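Local atomic coordinates of PaaX domain-containing protein, C-domain protein (Mycobacterium tuberculosis, PDB entry 3KFW), a protein that is of unknown function but probably binds DNA and regulates transcription, like PaaX-type repressors. Residues Ala105-Met110 with Gly121-Pro126; Gly173-Ala178 with Pro182-Val187. One frame throughout, in Å; residues are numbered along the deposited sequence.

Contact 1. Residues Ala105-Met110 with Gly121-Pro126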
loop_
_atom_site.group_PDB
_atom_site.type_symbol
_atom_site.label_atom_id
_atom_site.label_comp_id
_atom_site.label_asym_id
_atom_site.label_seq_id
_atom_site.Cartn_x
_atom_site.Cartn_y
_atom_site.Cartn_z
ATOM N N ALA A 105 -1.767 16.976 0.861
ATOM C CA ALA A 105 -1.538 17.878 -0.289
ATOM C C ALA A 105 -1.263 17.050 -1.517
ATOM O O ALA A 105 -1.701 17.411 -2.588
ATOM C CB ALA A 105 -0.402 18.905 -0.034
ATOM N N LEU A 106 -0.584 15.913 -1.392
ATOM C CA LEU A 106 -0.470 15.035 -2.570
ATOM C C LEU A 106 -1.848 14.615 -3.122
ATOM O O LEU A 106 -2.042 14.717 -4.331
ATOM C CB LEU A 106 0.443 13.841 -2.306
ATOM C CG LEU A 106 0.526 12.846 -3.459
ATOM C CD1 LEU A 106 1.148 13.518 -4.673
ATOM C CD2 LEU A 106 1.345 11.627 -3.047
ATOM N N ARG A 107 -2.809 14.175 -2.278
ATOM C CA ARG A 107 -4.146 13.770 -2.800
ATOM C C ARG A 107 -4.767 14.997 -3.467
ATOM O O ARG A 107 -5.185 14.940 -4.615
ATOM C CB ARG A 107 -5.166 13.197 -1.753
ATOM C CG ARG A 107 -4.673 12.038 -0.872
ATOM C CD ARG A 107 -5.791 11.267 -0.089
ATOM N NE ARG A 107 -6.684 10.725 -1.074
ATOM C CZ ARG A 107 -6.546 9.517 -1.636
ATOM N NH1 ARG A 107 -7.419 9.171 -2.564
ATOM N NH2 ARG A 107 -5.538 8.680 -1.317
ATOM N N THR A 108 -4.820 16.098 -2.750
ATOM C CA THR A 108 -5.346 17.334 -3.298
ATOM C C THR A 108 -4.702 17.725 -4.606
ATOM O O THR A 108 -5.374 18.274 -5.468
ATOM C CB THR A 108 -5.118 18.446 -2.301
ATOM O OG1 THR A 108 -5.613 17.946 -1.072
ATOM C CG2 THR A 108 -5.883 19.720 -2.666
ATOM N N CYS A 109 -3.412 17.436 -4.754
ATOM C CA CYS A 109 -2.710 17.712 -5.995
ATOM C C CYS A 109 -3.098 16.728 -7.130
ATOM O O CYS A 109 -3.334 17.147 -8.251
ATOM C CB CYS A 109 -1.196 17.723 -5.759
ATOM S SG CYS A 109 -0.237 18.164 -7.213
HETATM N N MSE A 110 -3.158 15.434 -6.851
HETATM C CA MSE A 110 -3.680 14.486 -7.846
HETATM C C MSE A 110 -5.112 14.835 -8.300
HETATM O O MSE A 110 -5.394 14.833 -9.491
HETATM C CB MSE A 110 -3.600 13.069 -7.324
HETATM C CG MSE A 110 -2.186 12.622 -7.015
HETATM SE SE MSE A 110 -1.069 12.613 -8.618
HETATM C CE MSE A 110 0.224 11.282 -8.063
ATOM N N GLY A 121 -1.390 4.394 -4.393
ATOM C CA GLY A 121 -0.109 4.862 -4.936
ATOM C C GLY A 121 0.026 4.844 -6.473
ATOM O O GLY A 121 1.114 5.107 -7.003
ATOM N N VAL A 122 -1.058 4.495 -7.176
ATOM C CA VAL A 122 -1.094 4.461 -8.612
ATOM C C VAL A 122 -2.196 5.411 -9.132
ATOM O O VAL A 122 -3.398 5.115 -9.018
ATOM C CB VAL A 122 -1.444 3.029 -9.124
ATOM C CG1 VAL A 122 -1.269 2.967 -10.590
ATOM C CG2 VAL A 122 -0.572 1.964 -8.464
ATOM N N TRP A 123 -1.794 6.529 -9.726
ATOM C CA TRP A 123 -2.712 7.501 -10.235
ATOM C C TRP A 123 -2.540 7.557 -11.743
ATOM O O TRP A 123 -1.417 7.416 -12.227
ATOM C CB TRP A 123 -2.426 8.855 -9.612
ATOM C CG TRP A 123 -2.622 8.936 -8.147
ATOM C CD1 TRP A 123 -1.718 8.566 -7.169
ATOM C CD2 TRP A 123 -3.749 9.468 -7.458
ATOM N NE1 TRP A 123 -2.217 8.842 -5.929
ATOM C CE2 TRP A 123 -3.462 9.385 -6.061
ATOM C CE3 TRP A 123 -4.977 10.003 -7.872
ATOM C CZ2 TRP A 123 -4.376 9.772 -5.078
ATOM C CZ3 TRP A 123 -5.885 10.412 -6.900
ATOM C CH2 TRP A 123 -5.587 10.285 -5.518
HETATM N N MSE A 124 -3.637 7.721 -12.491
HETATM C CA MSE A 124 -3.572 7.706 -13.970
HETATM C C MSE A 124 -4.569 8.631 -14.534
HETATM O O MSE A 124 -5.511 9.004 -13.859
HETATM C CB MSE A 124 -3.955 6.360 -14.573
HETATM C CG MSE A 124 -3.067 5.281 -14.226
HETATM SE SE MSE A 124 -3.791 3.545 -14.736
HETATM C CE MSE A 124 -3.391 3.642 -16.649
ATOM N N ARG A 125 -4.376 8.967 -15.797
ATOM C CA ARG A 125 -5.382 9.681 -16.573
ATOM C C ARG A 125 -4.950 9.622 -18.025
ATOM O O ARG A 125 -3.802 9.314 -18.298
ATOM C CB ARG A 125 -5.567 11.140 -16.093
ATOM C CG ARG A 125 -4.400 12.049 -16.412
ATOM C CD ARG A 125 -4.873 13.329 -17.073
ATOM N NE ARG A 125 -6.232 13.626 -16.634
ATOM C CZ ARG A 125 -7.292 13.645 -17.428
ATOM N NH1 ARG A 125 -7.157 13.398 -18.704
ATOM N NH2 ARG A 125 -8.479 13.903 -16.919
ATOM N N PRO A 126 -5.880 9.864 -18.972
ATOM C CA PRO A 126 -5.452 9.893 -20.383
ATOM C C PRO A 126 -4.473 11.042 -20.628
ATOM O O PRO A 126 -4.526 12.021 -19.914
ATOM C CB PRO A 126 -6.757 10.117 -21.134
ATOM C CG PRO A 126 -7.835 9.680 -20.200
ATOM C CD PRO A 126 -7.352 9.916 -18.823
#

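Contact 2. Residues Gly173-Ala178 with Pro182-Val187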
loop_
_atom_site.group_PDB
_atom_site.type_symbol
_atom_site.label_atom_id
_atom_site.label_comp_id
_atom_site.label_asym_id
_atom_site.label_seq_id
_atom_site.Cartn_x
_atom_site.Cartn_y
_atom_site.Cartn_z
ATOM N N GLY A 173 -31.536 19.768 -14.013
ATOM C CA GLY A 173 -32.889 19.851 -13.397
ATOM C C GLY A 173 -33.066 20.985 -12.371
ATOM O O GLY A 173 -34.106 21.666 -12.363
ATOM N N ASP A 174 -32.047 21.219 -11.530
ATOM C CA ASP A 174 -32.062 22.305 -10.549
ATOM C C ASP A 174 -32.122 23.693 -11.228
ATOM O O ASP A 174 -32.908 24.559 -10.793
ATOM C CB ASP A 174 -30.823 22.246 -9.637
ATOM C CG ASP A 174 -30.893 21.144 -8.545
ATOM O OD1 ASP A 174 -31.959 20.490 -8.361
ATOM O OD2 ASP A 174 -29.852 20.937 -7.849
HETATM N N MSE A 175 -31.280 23.905 -12.256
HETATM C CA MSE A 175 -31.337 25.105 -13.095
HETATM C C MSE A 175 -32.705 25.267 -13.793
HETATM O O MSE A 175 -33.379 26.291 -13.617
HETATM C CB MSE A 175 -30.194 25.122 -14.118
HETATM C CG MSE A 175 -29.969 26.500 -14.869
HETATM SE SE MSE A 175 -29.471 27.925 -13.611
HETATM C CE MSE A 175 -27.523 27.996 -13.880
ATOM N N ALA A 176 -33.142 24.256 -14.543
ATOM C CA ALA A 176 -34.473 24.308 -15.181
ATOM C C ALA A 176 -35.540 24.772 -14.158
ATOM O O ALA A 176 -36.382 25.601 -14.465
ATOM C CB ALA A 176 -34.828 22.949 -15.781
ATOM N N ALA A 177 -35.467 24.237 -12.932
ATOM C CA ALA A 177 -36.414 24.573 -11.873
ATOM C C ALA A 177 -36.120 25.891 -11.142
ATOM O O ALA A 177 -36.969 26.354 -10.383
ATOM C CB ALA A 177 -36.462 23.465 -10.871
ATOM N N ALA A 178 -34.938 26.488 -11.318
ATOM C CA ALA A 178 -34.650 27.689 -10.553
ATOM C C ALA A 178 -35.555 28.805 -11.022
ATOM O O ALA A 178 -35.931 28.885 -12.200
ATOM C CB ALA A 178 -33.212 28.079 -10.614
ATOM N N PRO A 182 -31.230 34.884 -7.827
ATOM C CA PRO A 182 -30.607 34.269 -6.653
ATOM C C PRO A 182 -30.567 32.719 -6.679
ATOM O O PRO A 182 -29.517 32.142 -6.365
ATOM C CB PRO A 182 -31.489 34.764 -5.498
ATOM C CG PRO A 182 -32.078 36.024 -5.997
ATOM C CD PRO A 182 -32.288 35.835 -7.447
ATOM N N GLY A 183 -31.683 32.063 -7.044
ATOM C CA GLY A 183 -31.705 30.606 -7.331
ATOM C C GLY A 183 -30.772 30.123 -8.454
ATOM O O GLY A 183 -30.026 29.149 -8.274
ATOM N N ARG A 184 -30.798 30.802 -9.607
ATOM C CA ARG A 184 -29.862 30.503 -10.721
ATOM C C ARG A 184 -28.392 30.674 -10.280
ATOM O O ARG A 184 -27.510 29.875 -10.615
ATOM C CB ARG A 184 -30.164 31.364 -11.963
ATOM C CG ARG A 184 -31.249 30.798 -12.900
ATOM C CD ARG A 184 -31.425 31.647 -14.202
ATOM N NE ARG A 184 -30.607 31.232 -15.385
ATOM C CZ ARG A 184 -30.446 31.965 -16.515
ATOM N NH1 ARG A 184 -31.013 33.171 -16.657
ATOM N NH2 ARG A 184 -29.705 31.510 -17.523
ATOM N N PHE A 185 -28.133 31.716 -9.512
ATOM C CA PHE A 185 -26.793 31.963 -9.032
ATOM C C PHE A 185 -26.294 30.754 -8.216
ATOM O O PHE A 185 -25.233 30.195 -8.513
ATOM C CB PHE A 185 -26.754 33.259 -8.213
ATOM C CG PHE A 185 -25.478 33.463 -7.497
ATOM C CD1 PHE A 185 -24.542 34.367 -7.974
ATOM C CD2 PHE A 185 -25.191 32.733 -6.345
ATOM C CE1 PHE A 185 -23.335 34.565 -7.319
ATOM C CE2 PHE A 185 -23.985 32.899 -5.683
ATOM C CZ PHE A 185 -23.048 33.845 -6.180
ATOM N N VAL A 186 -27.058 30.340 -7.202
ATOM C CA VAL A 186 -26.655 29.198 -6.359
ATOM C C VAL A 186 -26.441 27.916 -7.172
ATOM O O VAL A 186 -25.486 27.165 -6.930
ATOM C CB VAL A 186 -27.669 28.938 -5.199
ATOM C CG1 VAL A 186 -27.316 27.661 -4.445
ATOM C CG2 VAL A 186 -27.743 30.164 -4.268
ATOM N N VAL A 187 -27.317 27.658 -8.132
ATOM C CA VAL A 187 -27.115 26.507 -9.007
ATOM C C VAL A 187 -25.845 26.600 -9.884
ATOM O O VAL A 187 -25.107 25.624 -10.023
ATOM C CB VAL A 187 -28.317 26.275 -9.899
ATOM C CG1 VAL A 187 -27.976 25.216 -10.863
ATOM C CG2 VAL A 187 -29.534 25.879 -9.038
#

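Contact 1. Residues Ala105-Met110 with Gly121-Pro126
NH1 of Arg-107 is gripped by a salt bridge to OE2 of Glu-117 on strand 116-119, and the same nitrogen lies 3.7 Å from CH2 of Trp-123 across the contact. The guanidinium and indole planes are 52° apart, so this is no parallel stack: the six-membered end of the indole sits over one guanidinium face, displaced toward its rim, and the two side chains meet at about a right angle. A bend at chi3 turns the end of Arg-107 back toward the strand after CB has left the helix in another direction. Its NH2 comes close to the equivalent NH2 of Arg-107 in a third subunit, where the Glu-117 carboxylate probably offsets part of the like charge.

Met-110, modelled as selenomethionine, makes the broader contact by lying over one face of the indole. CB stands over the six-membered ring, 3.5 Å from its centroid and 14° off the normal, a CH-pi contact. CG continues across the middle of the bicycle, 3.5 Å from CD2 of Trp-123. The chain then folds at chi2 (-62°), which keeps it along the ring: SE is 4.3 Å from the centroid of the five-membered ring, over its face, in a Met-aromatic contact, and CE closes to 3.5 Å from CD1 of Trp-123. Around this pair, Leu-91 of strand 88-93 touches Met-110, and His-111 meets Trp-123 edge-to-face. No hydrogen bond joins the two segments, and Trp-123 and Met-110 are both buried. The arrangement is that of a helix laid on an antiparallel sheet within a split beta-alpha-beta crossover, strand 122-126 lying between 88-93 and 116-119 as in the ferredoxin-like fold of Cas2-type domains.

Contact 2. Residues Gly173-Ala178 with Pro182-Val187
Met-175, here selenomethionine, reaches from helix 161-177 across Arg-184 of the facing helix, the two side chains meeting at about a right angle. Its SE touches the aliphatic part of the arginine, 3.5 Å from CG of Arg-184, and also lies in the guanidinium plane, at its edge, 3.9 Å from NE of Arg-184. CG of Met-175 is anti to the backbone N (chi1 -168°), and bends at chi2 and chi3 then carry CE to the backbone of the facing helix, 3.8 Å from O of Arg-184. Phe-222 and Ala-225 of helix 212-234 touch Met-175 and Arg-184, respectively, so a third helix packs beside this pair.

The segments form the closed end of an antiparallel alpha-alpha hairpin, their short axes 9.1 Å apart at 167°, joined by a turn whose Asp-180 OD1 accepts a hydrogen bond from Gly-183 N.

One turn along, Val-187 points toward helix 161-177 and spreads its two methyls over it. CG1 lies 3.8 Å from the backbone N of Met-175, with CB of that residue almost as near, while CG2 comes to 3.9 Å from CB of Asp-174. Nearer the turn, the CB methyl of Ala-178 rests against the backbone of the second helix, 3.8 Å from C of Gly-183; with no side chain at Gly-183, CA of Ala-178 and CA of Gly-183 approach to 5.3 Å.

In the fold
Contact 1 comes first along the chain and is complete before contact 2 begins; their centres are 32 Å apart, their nearest atoms about 21 Å, and they lie on opposite sides of the chain's centre. They share no helix, strand or sheet. Residues 105-110 and 121-126 join helix 100-112 to the four-stranded sheet of the central Cas2-like region, whereas 173-178 and 182-187 join helices 161-177 and 181-195 in the helical C-terminal region. The two thus consolidate different regions of the chain. Both lie close to other subunits of the tetrameric assembly, and Phe-185, which points away from segment 173-178, packs on helix 5-13 in the N-terminal HTH-family region.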